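Side-chain contacts in N2152 (Neocallimastix frontalis, PDB 5U22), which probably hydrolyses rare arabinosyl substrates with polyspecific activity, as a family 39 glycoside hydrolase of a rumen anaerobic fungus: residues Pro183-Tyr188 with Lys194-Phe199; Arg226-Leu231 with Arg240-Asn245; Val405-Thr410 with Tyr416-Thr421. All blocks are in the same frame, centred on the assembly; numbering follows the deposited sequence.

Interaction 1. Residues Pro183-Tyr188 with Lys194-Phe199; sequences PSFSWY and KNFLQF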
loop_
_atom_site.group_PDB
_atom_site.type_symbol
_atom_site.label_atom_id
_atom_site.label_comp_id
_atom_site.label_asym_id
_atom_site.label_seq_id
_atom_site.Cartn_x
_atom_site.Cartn_y
_atom_site.Cartn_z
ATOM N N PRO A 183 8.869 12.771 3.799
ATOM C CA PRO A 183 10.124 12.933 3.058
ATOM C C PRO A 183 10.578 11.690 2.300
ATOM O O PRO A 183 11.650 11.737 1.713
ATOM C CB PRO A 183 11.116 13.269 4.165
ATOM C CG PRO A 183 10.628 12.459 5.321
ATOM C CD PRO A 183 9.112 12.409 5.207
ATOM N N SER A 184 9.793 10.608 2.334
ATOM C CA SER A 184 10.020 9.421 1.497
ATOM C C SER A 184 11.284 8.647 1.886
ATOM O O SER A 184 11.966 8.089 1.023
ATOM C CB SER A 184 10.060 9.795 0.011
ATOM O OG SER A 184 8.960 10.635 -0.318
ATOM N N PHE A 185 11.577 8.575 3.186
ATOM C CA PHE A 185 12.732 7.824 3.666
ATOM C C PHE A 185 12.701 6.388 3.157
ATOM O O PHE A 185 11.638 5.762 3.065
ATOM C CB PHE A 185 12.757 7.754 5.193
ATOM C CG PHE A 185 12.915 9.068 5.894
ATOM C CD1 PHE A 185 13.862 9.984 5.504
ATOM C CD2 PHE A 185 12.134 9.348 7.013
ATOM C CE1 PHE A 185 14.013 11.175 6.196
ATOM C CE2 PHE A 185 12.275 10.543 7.703
ATOM C CZ PHE A 185 13.222 11.454 7.294
ATOM N N SER A 186 13.891 5.840 2.884
ATOM C CA SER A 186 13.976 4.432 2.504
ATOM C C SER A 186 13.580 3.510 3.653
ATOM O O SER A 186 12.999 2.437 3.429
ATOM C CB SER A 186 15.382 4.093 2.038
ATOM O OG SER A 186 15.438 2.735 1.676
ATOM N N TRP A 187 13.919 3.883 4.879
ATOM C CA TRP A 187 13.495 3.124 6.043
ATOM C C TRP A 187 13.186 4.090 7.173
ATOM O O TRP A 187 13.719 5.202 7.231
ATOM C CB TRP A 187 14.551 2.095 6.486
ATOM C CG TRP A 187 15.819 2.716 6.996
ATOM C CD1 TRP A 187 16.115 3.048 8.294
ATOM C CD2 TRP A 187 16.961 3.085 6.219
ATOM N NE1 TRP A 187 17.373 3.608 8.366
ATOM C CE2 TRP A 187 17.915 3.634 7.107
ATOM C CE3 TRP A 187 17.273 3.001 4.857
ATOM C CZ2 TRP A 187 19.155 4.101 6.674
ATOM C CZ3 TRP A 187 18.509 3.466 4.425
ATOM C CH2 TRP A 187 19.434 4.010 5.332
ATOM N N TYR A 188 12.309 3.656 8.070
ATOM C CA TYR A 188 11.932 4.487 9.202
ATOM C C TYR A 188 12.977 4.380 10.308
ATOM O O TYR A 188 13.435 3.283 10.646
ATOM C CB TYR A 188 10.556 4.076 9.732
ATOM C CG TYR A 188 10.069 5.015 10.806
ATOM C CD1 TYR A 188 9.265 6.103 10.487
ATOM C CD2 TYR A 188 10.442 4.833 12.131
ATOM C CE1 TYR A 188 8.832 6.986 11.479
ATOM C CE2 TYR A 188 10.023 5.698 13.122
ATOM C CZ TYR A 188 9.217 6.773 12.789
ATOM O OH TYR A 188 8.805 7.630 13.781
ATOM N N LYS A 194 12.155 12.440 13.621
ATOM C CA LYS A 194 12.000 13.557 14.545
ATOM C C LYS A 194 12.759 14.787 14.055
ATOM O O LYS A 194 12.220 15.899 14.049
ATOM C CB LYS A 194 12.478 13.139 15.936
ATOM C CG LYS A 194 12.321 14.228 17.014
ATOM C CD LYS A 194 12.775 13.700 18.385
ATOM C CE LYS A 194 12.675 14.757 19.480
ATOM N NZ LYS A 194 12.746 14.100 20.820
ATOM N N ASN A 195 14.021 14.599 13.647
ATOM C CA ASN A 195 14.806 15.712 13.108
ATOM C C ASN A 195 14.078 16.369 11.941
ATOM O O ASN A 195 14.005 17.596 11.843
ATOM C CB ASN A 195 16.188 15.223 12.682
ATOM C CG ASN A 195 17.222 15.288 13.817
ATOM O OD1 ASN A 195 17.261 16.259 14.583
ATOM N ND2 ASN A 195 18.075 14.271 13.911
ATOM N N PHE A 196 13.495 15.564 11.056
ATOM C CA PHE A 196 12.769 16.122 9.923
ATOM C C PHE A 196 11.504 16.849 10.366
ATOM O O PHE A 196 11.179 17.919 9.836
ATOM C CB PHE A 196 12.408 15.029 8.920
ATOM C CG PHE A 196 11.491 15.515 7.843
ATOM C CD1 PHE A 196 11.981 16.317 6.829
ATOM C CD2 PHE A 196 10.141 15.200 7.854
ATOM C CE1 PHE A 196 11.153 16.785 5.829
ATOM C CE2 PHE A 196 9.302 15.670 6.858
ATOM C CZ PHE A 196 9.812 16.463 5.846
ATOM N N LEU A 197 10.748 16.260 11.295
ATOM C CA LEU A 197 9.536 16.920 11.767
ATOM C C LEU A 197 9.859 18.215 12.500
ATOM O O LEU A 197 9.158 19.222 12.336
ATOM C CB LEU A 197 8.748 15.981 12.680
ATOM C CG LEU A 197 8.150 14.787 11.944
ATOM C CD1 LEU A 197 7.481 13.846 12.942
ATOM C CD2 LEU A 197 7.164 15.270 10.898
ATOM N N GLN A 198 10.892 18.197 13.344
ATOM C CA GLN A 198 11.275 19.414 14.054
ATOM C C GLN A 198 11.685 20.509 13.073
ATOM O O GLN A 198 11.258 21.663 13.195
ATOM C CB GLN A 198 12.396 19.112 15.043
ATOM C CG GLN A 198 11.912 18.423 16.316
ATOM C CD GLN A 198 13.043 18.120 17.285
ATOM O OE1 GLN A 198 14.162 17.823 16.877
ATOM N NE2 GLN A 198 12.746 18.169 18.578
ATOM N N PHE A 199 12.508 20.158 12.085
ATOM C CA PHE A 199 12.895 21.113 11.052
ATOM C C PHE A 199 11.678 21.657 10.316
ATOM O O PHE A 199 11.570 22.867 10.076
ATOM C CB PHE A 199 13.859 20.453 10.062
ATOM C CG PHE A 199 14.144 21.297 8.853
ATOM C CD1 PHE A 199 15.166 22.236 8.874
ATOM C CD2 PHE A 199 13.375 21.177 7.704
ATOM C CE1 PHE A 199 15.430 23.028 7.763
ATOM C CE2 PHE A 199 13.623 21.970 6.590
ATOM C CZ PHE A 199 14.649 22.899 6.617
#

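Interaction 2. Residues Arg226-Leu231 with Arg240-Asn245; sequences RSYRNL and RPITIN. With EDO (1,2-ethanediol), chain E.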
loop_
_atom_site.group_PDB
_atom_site.type_symbol
_atom_site.label_atom_id
_atom_site.label_comp_id
_atom_site.label_asym_id
_atom_site.label_seq_id
_atom_site.Cartn_x
_atom_site.Cartn_y
_atom_site.Cartn_z
ATOM N N ARG A 226 3.458 3.533 15.485
ATOM C CA ARG A 226 3.308 3.999 16.863
ATOM C C ARG A 226 4.329 5.083 17.193
ATOM O O ARG A 226 3.995 6.086 17.835
ATOM C CB ARG A 226 3.427 2.822 17.837
ATOM C CG ARG A 226 2.334 1.759 17.613
ATOM C CD ARG A 226 2.297 0.727 18.740
ATOM N NE ARG A 226 3.555 -0.005 18.901
ATOM C CZ ARG A 226 3.837 -1.161 18.303
ATOM N NH1 ARG A 226 2.963 -1.723 17.472
ATOM N NH2 ARG A 226 5.006 -1.755 18.527
ATOM N N SER A 227 5.579 4.891 16.766
ATOM C CA SER A 227 6.605 5.910 16.957
ATOM C C SER A 227 6.207 7.210 16.275
ATOM O O SER A 227 6.261 8.291 16.878
ATOM C CB SER A 227 7.949 5.414 16.413
ATOM O OG SER A 227 8.888 6.486 16.337
ATOM N N TYR A 228 5.761 7.118 15.022
ATOM C CA TYR A 228 5.463 8.331 14.272
ATOM C C TYR A 228 4.313 9.103 14.917
ATOM O O TYR A 228 4.405 10.317 15.133
ATOM C CB TYR A 228 5.166 8.004 12.805
ATOM C CG TYR A 228 4.713 9.258 12.121
ATOM C CD1 TYR A 228 5.623 10.249 11.808
ATOM C CD2 TYR A 228 3.367 9.494 11.874
ATOM C CE1 TYR A 228 5.217 11.432 11.237
ATOM C CE2 TYR A 228 2.948 10.676 11.307
ATOM C CZ TYR A 228 3.884 11.644 10.999
ATOM O OH TYR A 228 3.484 12.825 10.435
ATOM N N ARG A 229 3.229 8.415 15.267
ATOM C CA ARG A 229 2.111 9.138 15.860
ATOM C C ARG A 229 2.464 9.699 17.234
ATOM O O ARG A 229 1.955 10.760 17.613
ATOM C CB ARG A 229 0.889 8.223 15.922
ATOM C CG ARG A 229 0.428 7.780 14.519
ATOM C CD ARG A 229 -0.958 8.282 14.205
ATOM N NE ARG A 229 -1.406 8.026 12.829
ATOM C CZ ARG A 229 -1.911 6.868 12.383
ATOM N NH1 ARG A 229 -2.004 5.803 13.179
ATOM N NH2 ARG A 229 -2.313 6.764 11.115
ATOM N N ASN A 230 3.339 9.028 17.985
ATOM C CA ASN A 230 3.809 9.610 19.241
ATOM C C ASN A 230 4.679 10.841 18.998
ATOM O O ASN A 230 4.623 11.804 19.772
ATOM C CB ASN A 230 4.565 8.572 20.060
ATOM C CG ASN A 230 3.650 7.760 20.955
ATOM O OD1 ASN A 230 2.765 8.303 21.625
ATOM N ND2 ASN A 230 3.866 6.453 20.983
ATOM N N LEU A 231 5.478 10.839 17.928
ATOM C CA LEU A 231 6.253 12.034 17.589
ATOM C C LEU A 231 5.341 13.213 17.257
ATOM O O LEU A 231 5.584 14.342 17.703
ATOM C CB LEU A 231 7.192 11.756 16.415
ATOM C CG LEU A 231 8.499 11.003 16.655
ATOM C CD1 LEU A 231 9.274 10.875 15.337
ATOM C CD2 LEU A 231 9.346 11.688 17.733
ATOM N N ARG A 240 -1.101 13.789 10.488
ATOM C CA ARG A 240 -0.966 13.723 9.036
ATOM C C ARG A 240 -1.414 12.358 8.517
ATOM O O ARG A 240 -1.175 11.340 9.174
ATOM C CB ARG A 240 0.484 13.951 8.604
ATOM C CG ARG A 240 1.069 15.308 8.981
ATOM C CD ARG A 240 0.106 16.382 8.568
ATOM N NE ARG A 240 0.705 17.676 8.268
ATOM C CZ ARG A 240 0.655 18.729 9.075
ATOM N NH1 ARG A 240 0.076 18.635 10.271
ATOM N NH2 ARG A 240 1.188 19.879 8.690
ATOM N N PRO A 241 -2.053 12.313 7.343
ATOM C CA PRO A 241 -2.233 11.027 6.652
ATOM C C PRO A 241 -0.880 10.415 6.345
ATOM O O PRO A 241 0.081 11.124 6.033
ATOM C CB PRO A 241 -2.961 11.404 5.354
ATOM C CG PRO A 241 -3.480 12.789 5.566
ATOM C CD PRO A 241 -2.588 13.446 6.573
ATOM N N ILE A 242 -0.820 9.084 6.407
ATOM C CA ILE A 242 0.410 8.330 6.188
ATOM C C ILE A 242 0.322 7.620 4.845
ATOM O O ILE A 242 -0.668 6.934 4.566
ATOM C CB ILE A 242 0.648 7.307 7.309
ATOM C CG1 ILE A 242 0.778 8.006 8.659
ATOM C CG2 ILE A 242 1.874 6.448 6.996
ATOM C CD1 ILE A 242 0.792 7.035 9.826
ATOM N N THR A 243 1.369 7.747 4.034
ATOM C CA THR A 243 1.491 6.950 2.822
ATOM C C THR A 243 2.787 6.145 2.873
ATOM O O THR A 243 3.882 6.713 2.944
ATOM C CB THR A 243 1.399 7.823 1.560
ATOM O OG1 THR A 243 1.466 6.982 0.410
ATOM C CG2 THR A 243 2.497 8.873 1.461
ATOM N N ILE A 244 2.659 4.817 2.882
ATOM C CA ILE A 244 3.831 3.949 2.830
ATOM C C ILE A 244 3.991 3.560 1.372
ATOM O O ILE A 244 3.491 2.516 0.950
ATOM C CB ILE A 244 3.680 2.716 3.743
ATOM C CG1 ILE A 244 3.376 3.156 5.176
ATOM C CG2 ILE A 244 4.946 1.851 3.720
ATOM C CD1 ILE A 244 4.398 4.140 5.752
ATOM N N ASN A 245 4.654 4.406 0.580
ATOM C CA ASN A 245 4.471 4.310 -0.859
ATOM C C ASN A 245 5.501 3.421 -1.534
ATOM O O ASN A 245 5.578 3.414 -2.765
ATOM C CB ASN A 245 4.395 5.706 -1.513
ATOM C CG ASN A 245 5.598 6.587 -1.235
ATOM O OD1 ASN A 245 6.676 6.108 -0.879
ATOM N ND2 ASN A 245 5.423 7.893 -1.430
HETATM C C1 EDO E . 0.175 22.497 11.552
HETATM O O1 EDO E . -0.465 22.205 10.306
HETATM C C2 EDO E . 0.491 21.246 12.342
HETATM O O2 EDO E . 0.972 21.580 13.641
HETATM O O HOH W 1 -0.656 10.326 11.770
#

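Interaction 3. Residues Val405-Thr410 with Tyr416-Thr421; sequences VDLSGT and YRIYIT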
loop_
_atom_site.group_PDB
_atom_site.type_symbol
_atom_site.label_atom_id
_atom_site.label_comp_id
_atom_site.label_asym_id
_atom_site.label_seq_id
_atom_site.Cartn_x
_atom_site.Cartn_y
_atom_site.Cartn_z
ATOM N N VAL A 405 -13.069 -21.223 13.092
ATOM C CA VAL A 405 -12.884 -21.879 11.800
ATOM C C VAL A 405 -11.445 -22.388 11.748
ATOM O O VAL A 405 -10.500 -21.595 11.859
ATOM C CB VAL A 405 -13.191 -20.912 10.643
ATOM C CG1 VAL A 405 -12.911 -21.560 9.292
ATOM C CG2 VAL A 405 -14.645 -20.446 10.703
ATOM N N ASP A 406 -11.273 -23.707 11.609
ATOM C CA ASP A 406 -9.947 -24.325 11.587
ATOM C C ASP A 406 -9.486 -24.609 10.160
ATOM O O ASP A 406 -10.258 -25.111 9.338
ATOM C CB ASP A 406 -9.931 -25.648 12.357
ATOM C CG ASP A 406 -10.407 -25.508 13.780
ATOM O OD1 ASP A 406 -10.069 -24.508 14.429
ATOM O OD2 ASP A 406 -11.128 -26.410 14.251
ATOM N N LEU A 407 -8.213 -24.320 9.883
ATOM C CA LEU A 407 -7.564 -24.690 8.629
ATOM C C LEU A 407 -6.357 -25.561 8.937
ATOM O O LEU A 407 -5.503 -25.169 9.738
ATOM C CB LEU A 407 -7.110 -23.470 7.830
ATOM C CG LEU A 407 -8.140 -22.605 7.108
ATOM C CD1 LEU A 407 -8.993 -21.831 8.100
ATOM C CD2 LEU A 407 -7.394 -21.650 6.177
ATOM N N SER A 408 -6.277 -26.721 8.285
ATOM C CA SER A 408 -5.155 -27.636 8.446
ATOM C C SER A 408 -4.157 -27.489 7.302
ATOM O O SER A 408 -4.488 -27.018 6.211
ATOM C CB SER A 408 -5.646 -29.085 8.514
ATOM O OG SER A 408 -6.142 -29.369 9.803
ATOM N N GLY A 409 -2.914 -27.889 7.577
ATOM C CA GLY A 409 -1.870 -27.927 6.571
ATOM C C GLY A 409 -1.639 -26.605 5.870
ATOM O O GLY A 409 -1.606 -26.556 4.639
ATOM N N THR A 410 -1.494 -25.527 6.640
ATOM C CA THR A 410 -1.278 -24.200 6.088
ATOM C C THR A 410 0.209 -23.937 5.910
ATOM O O THR A 410 1.057 -24.562 6.548
ATOM C CB THR A 410 -1.887 -23.129 6.990
ATOM O OG1 THR A 410 -1.418 -23.319 8.333
ATOM C CG2 THR A 410 -3.416 -23.212 6.965
ATOM N N TYR A 416 -5.128 -16.729 2.271
ATOM C CA TYR A 416 -6.344 -17.410 2.704
ATOM C C TYR A 416 -7.492 -16.426 2.846
ATOM O O TYR A 416 -7.288 -15.257 3.169
ATOM C CB TYR A 416 -6.126 -18.133 4.030
ATOM C CG TYR A 416 -5.038 -19.185 3.939
ATOM C CD1 TYR A 416 -5.293 -20.430 3.376
ATOM C CD2 TYR A 416 -3.760 -18.928 4.405
ATOM C CE1 TYR A 416 -4.299 -21.394 3.295
ATOM C CE2 TYR A 416 -2.769 -19.875 4.312
ATOM C CZ TYR A 416 -3.044 -21.105 3.766
ATOM O OH TYR A 416 -2.043 -22.044 3.674
ATOM N N ARG A 417 -8.717 -16.909 2.610
ATOM C CA ARG A 417 -9.892 -16.091 2.883
ATOM C C ARG A 417 -10.965 -16.936 3.548
ATOM O O ARG A 417 -11.198 -18.084 3.152
ATOM C CB ARG A 417 -10.485 -15.445 1.621
ATOM C CG ARG A 417 -11.654 -14.520 1.944
ATOM C CD ARG A 417 -12.132 -13.679 0.755
ATOM N NE ARG A 417 -12.790 -14.469 -0.293
ATOM C CZ ARG A 417 -13.439 -13.940 -1.328
ATOM N NH1 ARG A 417 -13.539 -12.616 -1.464
ATOM N NH2 ARG A 417 -13.998 -14.736 -2.227
ATOM N N ILE A 418 -11.616 -16.366 4.562
ATOM C CA ILE A 418 -12.850 -16.920 5.109
ATOM C C ILE A 418 -13.964 -15.942 4.769
ATOM O O ILE A 418 -13.893 -14.763 5.135
ATOM C CB ILE A 418 -12.739 -17.155 6.622
ATOM C CG1 ILE A 418 -11.738 -18.275 6.881
ATOM C CG2 ILE A 418 -14.110 -17.504 7.207
ATOM C CD1 ILE A 418 -11.255 -18.341 8.298
ATOM N N TYR A 419 -14.974 -16.417 4.038
ATOM C CA TYR A 419 -16.067 -15.581 3.548
ATOM C C TYR A 419 -17.363 -16.105 4.147
ATOM O O TYR A 419 -17.732 -17.259 3.904
ATOM C CB TYR A 419 -16.125 -15.617 2.018
ATOM C CG TYR A 419 -16.846 -14.453 1.367
ATOM C CD1 TYR A 419 -16.165 -13.283 1.048
ATOM C CD2 TYR A 419 -18.191 -14.541 1.035
ATOM C CE1 TYR A 419 -16.813 -12.218 0.436
ATOM C CE2 TYR A 419 -18.857 -13.470 0.423
ATOM C CZ TYR A 419 -18.158 -12.317 0.128
ATOM O OH TYR A 419 -18.791 -11.252 -0.489
ATOM N N ILE A 420 -18.054 -15.265 4.916
ATOM C CA ILE A 420 -19.192 -15.697 5.720
ATOM C C ILE A 420 -20.449 -15.013 5.203
ATOM O O ILE A 420 -20.514 -13.780 5.149
ATOM C CB ILE A 420 -18.987 -15.383 7.215
ATOM C CG1 ILE A 420 -17.648 -15.939 7.702
ATOM C CG2 ILE A 420 -20.138 -15.918 8.042
ATOM C CD1 ILE A 420 -17.392 -15.670 9.178
ATOM N N THR A 421 -21.456 -15.809 4.859
ATOM C CA THR A 421 -22.740 -15.301 4.389
ATOM C C THR A 421 -23.859 -15.974 5.175
ATOM O O THR A 421 -23.619 -16.837 6.024
ATOM C CB THR A 421 -22.921 -15.538 2.880
ATOM O OG1 THR A 421 -22.673 -16.917 2.572
ATOM C CG2 THR A 421 -21.962 -14.670 2.087
HETATM O O HOH W 2 -2.591 -24.246 2.497
#

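Interaction 1. Residues Pro183-Tyr188 with Lys194-Phe199
P183 lays its ring flat on F196, and this is the tight part of the contact. P183 CG stands 3.9 Å from the centroid of the F196 ring and only 15° off the ring normal, a CH-pi contact over the face. The neighbouring ring atoms lie over the same face: P183 CD comes to 3.7 Å from F196 CE2, and P183 CB to 3.8 Å from F196 CZ. The peptide bond before P183 is cis, which probably contributes to how the ring is presented. P183 CG also stands 3.4 Å above the plane of the F185 ring, offset toward its rim, and meets one face of each phenylalanine. In the TIM barrel the strand 180-185 is one of the parallel core strands, and the helix 190-202 is the one that follows it, packing back on it within a beta-alpha-beta unit. F196 has CG anti to its own backbone N (chi1 172°), which turns the ring toward P183, where W164 meets it edge-to-face. The second half of the contact is thinner. F185 touches just the root of F196, its CZ coming to 4.0 Å from F196 CB, with that carbon near the plane of the F185 ring, at its edge. Beyond this the helix turns to solvent: N195, one residue before F196, is exposed, and the K194 side chain, fully extended, leads away from the strand.

Interaction 2. Residues Arg226-Leu231 with Arg240-Asn245
R229 covers I242 with the flat of its guanidinium, the face resting on the tip of the isoleucine. I242 CD1 lies 3.4 Å from R229 NH2 and 3.7 Å from R229 CZ, so a methyl group meets the planar cation from one side while the polar edge stays available. That edge is put to use: a water in the guanidinium plane accepts from R229 NE at 2.6 Å and donates to R240 O at 2.8 Å, bridging the helix to the backbone just ahead of the strand, while R229 NH2 bonds to Y271 O. With NE, NH2 and NH1 all hydrogen-bonded, the rotation of the group is probably fixed. The R229 chain is bent at chi2 (-117°), away from any staggered position, in bringing the group over I242.

Y228 and I242 lie alongside each other, pointing oppositely, with Y228 CD2 4.1 Å from I242 CD1. The tyrosine's hydroxyl end reaches the aliphatic root of R240, Y228 OH being 3.7 Å from R240 CB. The Y228 ring and the R240 guanidinium are nearly perpendicular, 80° apart, and the latter leads off to carbonyl partners, NE to P207 O and NH1 to S238 O; R240 NH2 also donates to an ethanediol probably left from crystallisation.

Helix 221-235 thus packs on strand 242-247 in the next beta-alpha-beta unit of the barrel, with I210 of the adjoining strand 209-212 touching both Y228 and I242, and M193 and L197 of helix 190-202 closing on Y228 from the preceding helix.

Interaction 3. Residues Val405-Thr410 with Tyr416-Thr421
V405 and I418 meet tip to tip between two strands whose axes pass 10.1 Å apart at 151°. That spacing is one of facing sheet layers, not of paired neighbours: strand 403-408 bonds to strand 353-359, strand 415-422 to strands 341-347 and 368-376, and the side chains between them fill the beta sandwich.

The apolar contacts come first. V405 CG1 lies 3.8 Å from I418 CD1, and L407 reaches the same methyl from the next inward position, its CD1 at 4.2 Å from I418 CD1. The other branch of L407 serves Y416: CD2 sits 3.7 Å from Y416 CD1, leucine and tyrosine overlapping head to tail. At the far end of the tyrosine, T410 CG2 packs 3.8 Å from Y416 CZ, and the phenol oxygen sits against the backbone too, Y416 OH lying 3.3 Å from T410 CA. With chi1 at 52°, T410 puts OG1 between its backbone N and carbonyl carbon, where the hydroxyl bonds to N350 OD1 and the methyl is left to the ring.

The polar contacts gather at the phenol. Y416 OH bonds to N411 N, just after T410, and, at 2.6 Å, to a water in the ring plane; the same water gives G409 O a weak bond. A phenylalanine at Y416 would keep the ring against L407 but would probably leave the N411 amide without this acceptor and the water with just its weak bond to G409 O.

Greasy between the strands and polar at the phenol end, the contact is consistent with burial of hydrocarbon holding the layers together here, while the phenol ties one layer to the turn that leaves the other.

In the fold
Interactions 1 and 2 are close neighbours in the barrel, their centres 10 Å apart and their strands in the same parallel sheet. They touch through Y188, whose OH lies 2.8 Å from S227 OG, a probable hydrogen bond, and through L231, whose CD1 packs 3.7 Å from K194 N. The two strands also share an acid: S184 OG and N245 ND2 both hydrogen-bond to E143 OE2, on strand 139-143. A bound BTB, a buffer molecule, sits about 10 Å from the side chain of F185. Interaction 3 belongs to the separate beta sandwich, with its centre about 40 Å from that of interaction 1 and 32 Å from that of interaction 2, and touches neither.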